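Local coordinates for protein pantothenate synthetase (Francisella tularensis subsp. tularensis, PDB 3N8H) that probably catalyses the ATP-dependent condensation of pantoate with beta-alanine to pantothenate, by way of a pantoyl-adenylate intermediate, at residues A[28-33]-A[145-150]; A[56-61]-A[93-98]; A[151-156]-A[251-256]. One frame throughout, in Å; residues are numbered along the deposited sequence. Where two conformers were deposited one is given.

Contact 1 of 3, residues A[28-33]-A[145-150]; sequences FVPTMG and NNLYLG. With AMP (adenosine monophosphate), chain D; PRO (proline), chain C.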
loop_
_atom_site.group_PDB
_atom_site.type_symbol
_atom_site.label_atom_id
_atom_site.label_comp_id
_atom_site.label_asym_id
_atom_site.label_seq_id
_atom_site.Cartn_x
_atom_site.Cartn_y
_atom_site.Cartn_z
ATOM N N PHE A 28 -12.628 9.198 12.885
ATOM C CA PHE A 28 -12.190 9.824 11.644
ATOM C C PHE A 28 -13.253 9.714 10.558
ATOM O O PHE A 28 -13.759 8.628 10.281
ATOM C CB PHE A 28 -10.880 9.189 11.169
ATOM C CG PHE A 28 -10.410 9.688 9.810
ATOM C CD1 PHE A 28 -9.871 8.806 8.880
ATOM C CD2 PHE A 28 -10.518 11.029 9.468
ATOM C CE1 PHE A 28 -9.438 9.258 7.629
ATOM C CE2 PHE A 28 -10.080 11.498 8.217
ATOM C CZ PHE A 28 -9.537 10.618 7.307
ATOM N N VAL A 29 -13.599 10.833 9.940
ATOM C CA VAL A 29 -14.550 10.795 8.830
ATOM C C VAL A 29 -13.917 11.388 7.559
ATOM O O VAL A 29 -13.866 12.586 7.413
ATOM C CB VAL A 29 -15.860 11.563 9.154
ATOM C CG1 VAL A 29 -16.855 11.447 7.977
ATOM C CG2 VAL A 29 -16.549 11.037 10.439
ATOM N N PRO A 30 -13.418 10.540 6.642
ATOM C CA PRO A 30 -12.828 11.105 5.412
ATOM C C PRO A 30 -13.929 11.537 4.446
ATOM O O PRO A 30 -14.962 10.867 4.348
ATOM C CB PRO A 30 -12.029 9.920 4.818
ATOM C CG PRO A 30 -12.781 8.679 5.317
ATOM C CD PRO A 30 -13.319 9.072 6.704
ATOM N N THR A 31 -13.727 12.639 3.734
ATOM C CA THR A 31 -14.727 13.089 2.748
ATOM C C THR A 31 -13.979 13.809 1.639
ATOM O O THR A 31 -12.780 14.040 1.748
ATOM C CB THR A 31 -15.781 14.077 3.377
ATOM O OG1 THR A 31 -15.292 15.423 3.351
ATOM C CG2 THR A 31 -16.106 13.718 4.836
HETATM N N MSE A 32 -14.690 14.181 0.586
HETATM C CA MSE A 32 -14.118 15.009 -0.478
HETATM C C MSE A 32 -14.830 16.376 -0.487
HETATM O O MSE A 32 -14.915 17.038 -1.511
HETATM C CB MSE A 32 -14.214 14.313 -1.841
HETATM C CG MSE A 32 -13.719 12.843 -1.831
HETATM SE SE MSE A 32 -13.047 12.246 -3.577
HETATM C CE MSE A 32 -14.722 12.393 -4.580
ATOM N N GLY A 33 -15.340 16.799 0.665
ATOM C CA GLY A 33 -15.877 18.149 0.793
ATOM C C GLY A 33 -17.295 18.265 0.250
ATOM O O GLY A 33 -17.925 17.245 -0.047
ATOM N N ASN A 145 -8.910 5.602 16.003
ATOM C CA ASN A 145 -9.465 4.410 16.620
ATOM C C ASN A 145 -10.664 3.895 15.834
ATOM O O ASN A 145 -10.857 2.670 15.705
ATOM C CB ASN A 145 -9.905 4.722 18.049
ATOM C CG ASN A 145 -8.757 5.142 18.929
ATOM O OD1 ASN A 145 -8.657 6.307 19.339
ATOM N ND2 ASN A 145 -7.877 4.195 19.232
ATOM N N ASN A 146 -11.465 4.839 15.320
ATOM C CA ASN A 146 -12.706 4.518 14.621
ATOM C C ASN A 146 -12.861 5.227 13.282
ATOM O O ASN A 146 -12.690 6.444 13.184
ATOM C CB ASN A 146 -13.922 4.833 15.488
ATOM C CG ASN A 146 -13.964 3.988 16.756
ATOM O OD1 ASN A 146 -13.999 2.761 16.703
ATOM N ND2 ASN A 146 -13.952 4.647 17.891
ATOM N N LEU A 147 -13.208 4.452 12.260
ATOM C CA LEU A 147 -13.407 4.989 10.910
ATOM C C LEU A 147 -14.881 4.875 10.518
ATOM O O LEU A 147 -15.457 3.801 10.613
ATOM C CB LEU A 147 -12.562 4.210 9.885
ATOM C CG LEU A 147 -12.672 4.659 8.416
ATOM C CD1 LEU A 147 -12.275 6.118 8.267
ATOM C CD2 LEU A 147 -11.833 3.742 7.452
ATOM N N TYR A 148 -15.468 5.973 10.044
ATOM C CA TYR A 148 -16.900 6.007 9.687
ATOM C C TYR A 148 -17.078 6.116 8.169
ATOM O O TYR A 148 -16.522 7.017 7.537
ATOM C CB TYR A 148 -17.628 7.149 10.458
ATOM C CG TYR A 148 -17.517 6.897 11.948
ATOM C CD1 TYR A 148 -18.515 6.235 12.635
ATOM C CD2 TYR A 148 -16.363 7.215 12.626
ATOM C CE1 TYR A 148 -18.384 5.925 13.987
ATOM C CE2 TYR A 148 -16.223 6.921 13.966
ATOM C CZ TYR A 148 -17.224 6.273 14.643
ATOM O OH TYR A 148 -17.049 6.001 15.994
ATOM N N LEU A 149 -17.823 5.155 7.607
ATOM C CA LEU A 149 -18.028 5.021 6.173
ATOM C C LEU A 149 -19.518 4.844 5.892
ATOM O O LEU A 149 -20.237 4.238 6.696
ATOM C CB LEU A 149 -17.267 3.798 5.619
ATOM C CG LEU A 149 -15.737 3.703 5.735
ATOM C CD1 LEU A 149 -15.248 2.383 5.159
ATOM C CD2 LEU A 149 -15.064 4.882 5.020
ATOM N N GLY A 150 -19.980 5.361 4.750
ATOM C CA GLY A 150 -21.368 5.214 4.364
ATOM C C GLY A 150 -21.588 3.911 3.588
ATOM O O GLY A 150 -20.791 3.521 2.728
HETATM P P AMP D . -17.641 11.272 -0.515
HETATM O O1P AMP D . -17.377 12.645 0.096
HETATM O O2P AMP D . -18.816 11.168 -1.438
HETATM O O3P AMP D . -16.418 10.629 -1.059
HETATM O "O5'" AMP D . -18.191 10.426 0.755
HETATM C "C5'" AMP D . -17.553 10.455 2.032
HETATM C "C4'" AMP D . -18.188 9.444 2.955
HETATM O "O4'" AMP D . -19.598 9.792 3.137
HETATM C "C3'" AMP D . -18.153 7.998 2.429
HETATM O "O3'" AMP D . -18.022 7.084 3.531
HETATM C "C2'" AMP D . -19.534 7.854 1.802
HETATM O "O2'" AMP D . -20.011 6.527 1.644
HETATM C "C1'" AMP D . -20.388 8.670 2.770
HETATM N N9 AMP D . -21.668 9.079 2.181
HETATM C C8 AMP D . -21.832 9.698 0.989
HETATM N N7 AMP D . -23.156 9.896 0.734
HETATM C C5 AMP D . -23.855 9.366 1.770
HETATM C C6 AMP D . -25.284 9.239 2.125
HETATM N N6 AMP D . -26.219 9.711 1.284
HETATM N N1 AMP D . -25.620 8.642 3.283
HETATM C C2 AMP D . -24.655 8.151 4.097
HETATM N N3 AMP D . -23.331 8.236 3.846
HETATM C C4 AMP D . -22.872 8.830 2.714
HETATM N N PRO C . -17.199 9.259 -3.648
HETATM C CA PRO C . -15.878 8.922 -4.174
HETATM C C PRO C . -15.759 9.362 -5.634
HETATM O O PRO C . -16.767 9.767 -6.228
HETATM C CB PRO C . -15.850 7.397 -4.067
HETATM C CG PRO C . -16.722 7.100 -2.892
HETATM C CD PRO C . -17.812 8.142 -2.909
HETATM O O HOH W 1 -16.175 8.263 5.246
#

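Contact 2 of 3, residues A[56-61]-A[93-98]; sequences SIFVNP and FNPSEK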
loop_
_atom_site.group_PDB
_atom_site.type_symbol
_atom_site.label_atom_id
_atom_site.label_comp_id
_atom_site.label_asym_id
_atom_site.label_seq_id
_atom_site.Cartn_x
_atom_site.Cartn_y
_atom_site.Cartn_z
ATOM N N SER A 56 -11.622 14.793 7.266
ATOM C CA SER A 56 -10.752 15.244 6.183
ATOM C C SER A 56 -11.621 15.728 5.015
ATOM O O SER A 56 -12.755 15.280 4.836
ATOM C CB SER A 56 -9.733 14.172 5.734
ATOM O OG SER A 56 -10.333 12.965 5.233
ATOM N N ILE A 57 -11.093 16.684 4.272
ATOM C CA ILE A 57 -11.660 17.106 3.008
ATOM C C ILE A 57 -10.502 17.164 2.036
ATOM O O ILE A 57 -9.545 17.945 2.203
ATOM C CB ILE A 57 -12.327 18.483 3.099
ATOM C CG1 ILE A 57 -13.599 18.401 3.952
ATOM C CG2 ILE A 57 -12.637 19.047 1.695
ATOM C CD1 ILE A 57 -14.254 19.767 4.176
ATOM N N PHE A 58 -10.578 16.291 1.039
ATOM C CA PHE A 58 -9.525 16.163 0.053
ATOM C C PHE A 58 -10.136 15.516 -1.175
ATOM O O PHE A 58 -10.529 14.339 -1.139
ATOM C CB PHE A 58 -8.335 15.333 0.576
ATOM C CG PHE A 58 -7.204 15.168 -0.444
ATOM C CD1 PHE A 58 -6.865 13.901 -0.943
ATOM C CD2 PHE A 58 -6.502 16.283 -0.914
ATOM C CE1 PHE A 58 -5.837 13.745 -1.890
ATOM C CE2 PHE A 58 -5.479 16.142 -1.858
ATOM C CZ PHE A 58 -5.137 14.867 -2.343
ATOM N N VAL A 59 -10.248 16.311 -2.244
ATOM C CA VAL A 59 -10.691 15.805 -3.520
ATOM C C VAL A 59 -9.516 15.101 -4.193
ATOM O O VAL A 59 -8.654 15.722 -4.831
ATOM C CB VAL A 59 -11.229 16.916 -4.451
ATOM C CG1 VAL A 59 -11.868 16.272 -5.662
ATOM C CG2 VAL A 59 -12.273 17.818 -3.730
ATOM N N ASN A 60 -9.493 13.789 -4.043
ATOM C CA ASN A 60 -8.382 12.974 -4.510
ATOM C C ASN A 60 -8.371 12.758 -6.024
ATOM O O ASN A 60 -9.199 12.008 -6.543
ATOM C CB ASN A 60 -8.398 11.625 -3.776
ATOM C CG ASN A 60 -7.319 10.703 -4.256
ATOM O OD1 ASN A 60 -6.197 11.134 -4.495
ATOM N ND2 ASN A 60 -7.650 9.423 -4.410
ATOM N N PRO A 61 -7.405 13.379 -6.732
ATOM C CA PRO A 61 -7.383 13.296 -8.197
ATOM C C PRO A 61 -7.172 11.876 -8.714
ATOM O O PRO A 61 -7.618 11.559 -9.812
ATOM C CB PRO A 61 -6.160 14.129 -8.605
ATOM C CG PRO A 61 -5.677 14.803 -7.375
ATOM C CD PRO A 61 -6.266 14.144 -6.189
ATOM N N PHE A 93 -8.924 18.381 8.593
ATOM C CA PHE A 93 -7.690 18.129 7.870
ATOM C C PHE A 93 -7.956 18.300 6.389
ATOM O O PHE A 93 -8.636 17.478 5.765
ATOM C CB PHE A 93 -7.187 16.717 8.132
ATOM C CG PHE A 93 -5.937 16.382 7.391
ATOM C CD1 PHE A 93 -4.885 17.275 7.344
ATOM C CD2 PHE A 93 -5.808 15.162 6.739
ATOM C CE1 PHE A 93 -3.717 16.955 6.661
ATOM C CE2 PHE A 93 -4.649 14.841 6.066
ATOM C CZ PHE A 93 -3.605 15.734 6.020
ATOM N N ASN A 94 -7.393 19.362 5.831
ATOM C CA ASN A 94 -7.686 19.791 4.480
ATOM C C ASN A 94 -6.368 19.980 3.730
ATOM O O ASN A 94 -5.901 21.121 3.563
ATOM C CB ASN A 94 -8.451 21.113 4.565
ATOM C CG ASN A 94 -8.762 21.697 3.221
ATOM O OD1 ASN A 94 -8.697 22.918 3.035
ATOM N ND2 ASN A 94 -9.099 20.834 2.265
ATOM N N PRO A 95 -5.741 18.863 3.309
ATOM C CA PRO A 95 -4.400 18.934 2.730
ATOM C C PRO A 95 -4.453 19.220 1.243
ATOM O O PRO A 95 -5.509 19.126 0.627
ATOM C CB PRO A 95 -3.825 17.531 2.977
ATOM C CG PRO A 95 -5.028 16.644 2.975
ATOM C CD PRO A 95 -6.233 17.474 3.391
ATOM N N SER A 96 -3.299 19.576 0.693
ATOM C CA SER A 96 -3.143 19.837 -0.728
ATOM C C SER A 96 -2.648 18.563 -1.414
ATOM O O SER A 96 -2.184 17.622 -0.759
ATOM C CB SER A 96 -2.110 20.952 -0.941
ATOM O OG SER A 96 -0.785 20.466 -0.727
ATOM N N GLU A 97 -2.744 18.537 -2.734
ATOM C CA GLU A 97 -2.235 17.420 -3.518
ATOM C C GLU A 97 -0.789 17.125 -3.162
ATOM O O GLU A 97 -0.399 15.968 -3.028
ATOM C CB GLU A 97 -2.291 17.765 -4.999
ATOM C CG GLU A 97 -3.313 17.008 -5.791
ATOM C CD GLU A 97 -3.042 17.115 -7.276
ATOM O OE1 GLU A 97 -3.675 17.959 -7.939
ATOM O OE2 GLU A 97 -2.186 16.357 -7.772
ATOM N N LYS A 98 0.011 18.181 -3.035
ATOM C CA LYS A 98 1.432 18.032 -2.765
ATOM C C LYS A 98 1.667 17.407 -1.396
ATOM O O LYS A 98 2.576 16.602 -1.225
ATOM C CB LYS A 98 2.137 19.385 -2.837
ATOM C CG LYS A 98 2.280 19.969 -4.230
ATOM C CD LYS A 98 2.710 21.446 -4.165
ATOM C CE LYS A 98 4.024 21.624 -3.402
ATOM N NZ LYS A 98 3.922 21.327 -1.941
#

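Contact 3 of 3, residues A[151-156]-A[251-256]; sequences EKDYQQ and RLIDNF. With PRO (proline), chain C; AMP (adenosine monophosphate), chain D.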
loop_
_atom_site.group_PDB
_atom_site.type_symbol
_atom_site.label_atom_id
_atom_site.label_comp_id
_atom_site.label_asym_id
_atom_site.label_seq_id
_atom_site.Cartn_x
_atom_site.Cartn_y
_atom_site.Cartn_z
ATOM N N GLU A 151 -22.678 3.226 3.904
ATOM C CA GLU A 151 -23.068 2.018 3.184
ATOM C C GLU A 151 -23.304 2.260 1.676
ATOM O O GLU A 151 -23.174 1.344 0.841
ATOM C CB GLU A 151 -24.333 1.461 3.833
ATOM C CG GLU A 151 -24.902 0.246 3.156
ATOM C CD GLU A 151 -26.233 -0.133 3.747
ATOM O OE1 GLU A 151 -27.271 0.206 3.139
ATOM O OE2 GLU A 151 -26.234 -0.752 4.831
ATOM N N LYS A 152 -23.647 3.488 1.318
ATOM C CA LYS A 152 -23.945 3.788 -0.085
ATOM C C LYS A 152 -22.820 3.380 -1.028
ATOM O O LYS A 152 -23.065 2.939 -2.149
ATOM C CB LYS A 152 -24.222 5.276 -0.269
ATOM C CG LYS A 152 -24.857 5.582 -1.621
ATOM C CD LYS A 152 -24.977 7.063 -1.852
ATOM C CE LYS A 152 -23.737 7.587 -2.495
ATOM N NZ LYS A 152 -23.619 9.042 -2.234
ATOM N N ASP A 153 -21.581 3.581 -0.587
ATOM C CA ASP A 153 -20.430 3.170 -1.370
ATOM C C ASP A 153 -20.014 1.780 -0.877
ATOM O O ASP A 153 -19.013 1.601 -0.157
ATOM C CB ASP A 153 -19.333 4.205 -1.215
ATOM C CG ASP A 153 -19.779 5.581 -1.686
ATOM O OD1 ASP A 153 -19.813 5.782 -2.921
ATOM O OD2 ASP A 153 -20.097 6.443 -0.829
ATOM N N TYR A 154 -20.831 0.799 -1.246
ATOM C CA TYR A 154 -20.738 -0.551 -0.671
ATOM C C TYR A 154 -19.416 -1.267 -0.929
ATOM O O TYR A 154 -18.816 -1.897 -0.020
ATOM C CB TYR A 154 -21.866 -1.431 -1.210
ATOM C CG TYR A 154 -22.141 -2.623 -0.335
ATOM C CD1 TYR A 154 -22.929 -2.496 0.806
ATOM C CD2 TYR A 154 -21.609 -3.876 -0.643
ATOM C CE1 TYR A 154 -23.193 -3.588 1.618
ATOM C CE2 TYR A 154 -21.865 -4.984 0.169
ATOM C CZ TYR A 154 -22.660 -4.829 1.298
ATOM O OH TYR A 154 -22.928 -5.905 2.115
ATOM N N GLN A 155 -18.991 -1.225 -2.184
ATOM C CA GLN A 155 -17.731 -1.871 -2.563
ATOM C C GLN A 155 -16.535 -1.191 -1.874
ATOM O O GLN A 155 -15.619 -1.857 -1.367
ATOM C CB GLN A 155 -17.578 -1.831 -4.064
ATOM C CG GLN A 155 -18.480 -2.823 -4.778
ATOM C CD GLN A 155 -18.487 -2.575 -6.282
ATOM O OE1 GLN A 155 -19.138 -1.639 -6.775
ATOM N NE2 GLN A 155 -17.733 -3.393 -7.013
ATOM N N GLN A 156 -16.573 0.139 -1.853
ATOM C CA GLN A 156 -15.623 0.941 -1.078
ATOM C C GLN A 156 -15.488 0.419 0.364
ATOM O O GLN A 156 -14.377 0.229 0.858
ATOM C CB GLN A 156 -16.086 2.405 -1.036
ATOM C CG GLN A 156 -15.184 3.275 -0.176
ATOM C CD GLN A 156 -15.316 4.727 -0.494
ATOM O OE1 GLN A 156 -14.708 5.224 -1.446
ATOM N NE2 GLN A 156 -16.125 5.424 0.289
ATOM N N ARG A 251 -23.025 11.633 -12.575
ATOM C CA ARG A 251 -23.099 10.194 -12.380
ATOM C C ARG A 251 -23.420 9.891 -10.916
ATOM O O ARG A 251 -22.646 10.247 -10.031
ATOM C CB ARG A 251 -21.794 9.510 -12.793
ATOM C CG ARG A 251 -21.864 7.985 -12.866
ATOM C CD ARG A 251 -20.457 7.378 -13.103
ATOM N NE ARG A 251 -20.542 5.928 -13.101
ATOM C CZ ARG A 251 -20.450 5.175 -12.003
ATOM N NH1 ARG A 251 -20.221 5.742 -10.839
ATOM N NH2 ARG A 251 -20.570 3.856 -12.080
ATOM N N LEU A 252 -24.565 9.256 -10.677
ATOM C CA LEU A 252 -24.994 8.868 -9.322
ATOM C C LEU A 252 -25.087 7.350 -9.148
ATOM O O LEU A 252 -25.362 6.637 -10.114
ATOM C CB LEU A 252 -26.361 9.466 -9.020
ATOM C CG LEU A 252 -26.434 10.995 -9.104
ATOM C CD1 LEU A 252 -27.822 11.447 -8.694
ATOM C CD2 LEU A 252 -25.320 11.649 -8.248
ATOM N N ILE A 253 -24.859 6.869 -7.915
ATOM C CA ILE A 253 -24.925 5.444 -7.612
ATOM C C ILE A 253 -25.781 5.229 -6.384
ATOM O O ILE A 253 -26.033 6.164 -5.595
ATOM C CB ILE A 253 -23.518 4.797 -7.381
ATOM C CG1 ILE A 253 -23.021 4.965 -5.925
ATOM C CG2 ILE A 253 -22.504 5.333 -8.382
ATOM C CD1 ILE A 253 -21.636 4.366 -5.656
ATOM N N ASP A 254 -26.224 3.990 -6.233
ATOM C CA ASP A 254 -27.019 3.581 -5.087
ATOM C C ASP A 254 -26.940 2.053 -4.871
ATOM O O ASP A 254 -26.639 1.283 -5.784
ATOM C CB ASP A 254 -28.482 4.035 -5.288
ATOM C CG ASP A 254 -29.265 4.075 -3.991
ATOM O OD1 ASP A 254 -28.683 3.776 -2.897
ATOM O OD2 ASP A 254 -30.474 4.372 -4.060
ATOM N N ASN A 255 -27.199 1.614 -3.648
ATOM C CA ASN A 255 -27.463 0.211 -3.420
ATOM C C ASN A 255 -28.405 0.111 -2.222
ATOM O O ASN A 255 -28.398 0.979 -1.343
ATOM C CB ASN A 255 -26.158 -0.556 -3.187
ATOM C CG ASN A 255 -25.647 -0.367 -1.817
ATOM O OD1 ASN A 255 -26.036 -1.095 -0.883
ATOM N ND2 ASN A 255 -24.831 0.663 -1.644
ATOM N N PHE A 256 -29.249 -0.907 -2.216
ATOM C CA PHE A 256 -30.195 -1.141 -1.116
ATOM C C PHE A 256 -30.601 -2.613 -1.133
ATOM O O PHE A 256 -30.412 -3.297 -2.143
ATOM C CB PHE A 256 -31.440 -0.234 -1.269
ATOM C CG PHE A 256 -31.910 -0.074 -2.707
ATOM C CD1 PHE A 256 -32.590 -1.097 -3.345
ATOM C CD2 PHE A 256 -31.652 1.097 -3.420
ATOM C CE1 PHE A 256 -33.030 -0.959 -4.670
ATOM C CE2 PHE A 256 -32.073 1.239 -4.752
ATOM C CZ PHE A 256 -32.768 0.195 -5.373
HETATM N N PRO C . -17.199 9.259 -3.648
HETATM C CA PRO C . -15.878 8.922 -4.174
HETATM C C PRO C . -15.759 9.362 -5.634
HETATM O O PRO C . -16.767 9.767 -6.228
HETATM C CB PRO C . -15.850 7.397 -4.067
HETATM C CG PRO C . -16.722 7.100 -2.892
HETATM C CD PRO C . -17.812 8.142 -2.909
HETATM P P AMP D . -17.641 11.272 -0.515
HETATM O O1P AMP D . -17.377 12.645 0.096
HETATM O O2P AMP D . -18.816 11.168 -1.438
HETATM O O3P AMP D . -16.418 10.629 -1.059
HETATM O "O5'" AMP D . -18.191 10.426 0.755
HETATM C "C5'" AMP D . -17.553 10.455 2.032
HETATM C "C4'" AMP D . -18.188 9.444 2.955
HETATM O "O4'" AMP D . -19.598 9.792 3.137
HETATM C "C3'" AMP D . -18.153 7.998 2.429
HETATM O "O3'" AMP D . -18.022 7.084 3.531
HETATM C "C2'" AMP D . -19.534 7.854 1.802
HETATM O "O2'" AMP D . -20.011 6.527 1.644
HETATM C "C1'" AMP D . -20.388 8.670 2.770
HETATM N N9 AMP D . -21.668 9.079 2.181
HETATM C C8 AMP D . -21.832 9.698 0.989
HETATM N N7 AMP D . -23.156 9.896 0.734
HETATM C C5 AMP D . -23.855 9.366 1.770
HETATM C C6 AMP D . -25.284 9.239 2.125
HETATM N N6 AMP D . -26.219 9.711 1.284
HETATM N N1 AMP D . -25.620 8.642 3.283
HETATM C C2 AMP D . -24.655 8.151 4.097
HETATM N N3 AMP D . -23.331 8.236 3.846
HETATM C C4 AMP D . -22.872 8.830 2.714
HETATM O O HOH W 2 -27.163 2.060 0.783
HETATM O O HOH W 3 -25.521 8.819 -4.965
#

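Contact 1 of 3, residues A[28-33]-A[145-150]
Phe28 and Leu147 form a parallel bridge and send their side chains to the same face of the sheet, side by side and pointing the same way. Two backbone bonds hold the pair in register: Phe28 N donates to Asn146 O at 2.8 Å, and Tyr148 N donates to Phe28 O at 3.2 Å. The Phe28 side chain can be followed outward. Its CB sits 3.9 Å from Asn146 O; CG is anti to the backbone N (chi1 175°), which carries the ring forward along its own strand. CD1 then meets Leu147 CD1 at 3.7 Å, one ring face lies against Pro30 N, and CZ reaches the neighbouring strand 52-57 at Ser56. The same Leu147 CD1 lies 3.5 Å from Pro30 CD, so one methyl touches both rings. On the other face, Val29 CG2 packs across Tyr148 CB, while the Tyr148 hydroxyl is hydrogen-bonded to Glu49 and Asn50.

The two strands are adjacent in the six-stranded parallel sheet, yet the chain runs on from them toward opposite edges. This is the topological switch point at which alpha/beta nucleotide-binding folds, here of the HUP clan, commonly hold their ligand. The segment axes diverge by 40°, and where the backbones part a water donates to both Pro30 O and Tyr148 O and is also hydrogen-bonded to AMP O3'. Gly150 N donates to that same O3' at 2.9 Å, and glycine, lacking a side chain, lets the base lie close. From the loop that follows strand 26-31, Met32 N donates to AMP O1P at 3.1 Å. The Met32 side chain, present as selenomethionine, bends at chi3 (-64°) and brings CE to 3.4 Å from C of the bound proline.

Contact 2 of 3, residues A[56-61]-A[93-98]
Ser56 and Phe93 pair as a parallel bridge at the point where two neighbouring strands give way to loops, with both side chains on the face covered by Leu138 of helix 127-142. Two hydrogen bonds cross the contact. Ile57 N donates to Phe93 O at 3.0 Å, an ordinary strand bond. The second comes from a side chain: Asn94 ND2 reaches Ile57 O at 2.9 Å. CG of Asn94 is anti to its backbone N (chi1 177°), which swings the amide toward the partner strand. The oxygen lies almost in the amide plane, whereas the donor sits above the carbonyl plane, 37° out of it, and therefore off the lone pairs. Ser96 N-caps the short helix 97-100, and Asp99 OD1 takes up Ser96 N, as in a capping box.

Weaker C-H contacts reinforce both acceptors. Ser56 CA approaches Phe93 O at 3.1 Å, and Asn94 CA approaches Ile57 O at 3.5 Å, so each carbonyl receives one N-H and one C-H.

Beyond the bridge van der Waals contacts take over, several of them between carbon and polar backbone or carboxylate atoms. The Phe58 and Pro95 side chains cross at about a right angle, touching through CB and CD. The Phe58 ring passes CD2 within 3.4 Å of Pro95 O and brings CE2 to 3.7 Å from Glu97 N, which lies at the ring edge. Farther out, Pro61 CG rests on the carboxylate carbon CD of Glu97 at 3.5 Å, beside Tyr70.

Directional bonding between the segments is thus confined to the strand ends, where an asparagine amide supplies a donor after the backbones stop pairing; residues 58-61 meet 95-97 by van der Waals contact, their polar anchors, Thr31 for Phe58 and Tyr101 for Asn60, lying outside.

Contact 3 of 3, residues A[151-156]-A[251-256]
Asn255 and the turn at Glu151 and Lys152 form the tight part of this contact. Asn255 CG stands between its backbone N and carbonyl carbon (chi1 78°), which directs the amide into the turn: ND2 donates to Glu151 O at 3.1 Å, with the acceptor close to the amide plane, and lies 2.9 Å from Lys152 O. Tyr154 CB closes over ND2 at 3.7 Å, its ring plane turned 66° from the amide. OD1 is hydrogen-bonded to Arg240, which also forms a salt bridge with Glu151.

It joins an edge strand of the C-terminal three-stranded antiparallel sheet to the N-terminal end of helix 154-166, where the nucleotide is bound. Asp153 OD2 accepts a hydrogen bond from AMP O2' (2.5 Å, unusually short and of doubtful exact length); OD1 lies 3.1 Å from CD of the bound proline and also touches Ile253 CD1.

Away from the amide the fit loosens. Lys152 CD stays 4.0 Å from Ile253 O, and a water joins that carbonyl to NZ, weakly on the lysine side. NZ is hydrogen-bonded to Leu187 O and Ser188 OG and lies 3.1 Å from AMP N7. A second water spans Glu151 OE1 and Asn255 O.

Overall arrangement
After edge strand 5-7 the chain lays down strand 26-31 and then strand 52-57 beside it; contact 2 closes first, bringing 93-98 back against 56-61 with 31 residues between the segments. That smaller loop lies wholly within the larger one closed by contact 1, when strand 146-150 returns to the opposite flank of strand 26-31. The two contacts share the parallel sheet and touch directly, Thr31 OG1 to Ser56 O. Contact 3 opens at once, at residue 151, and closes only near the C terminus, so it follows the others in series and none cross. It ties the sheet's nucleotide-binding end to the C-terminal antiparallel sheet; contacts 1 and 3 both touch AMP and proline.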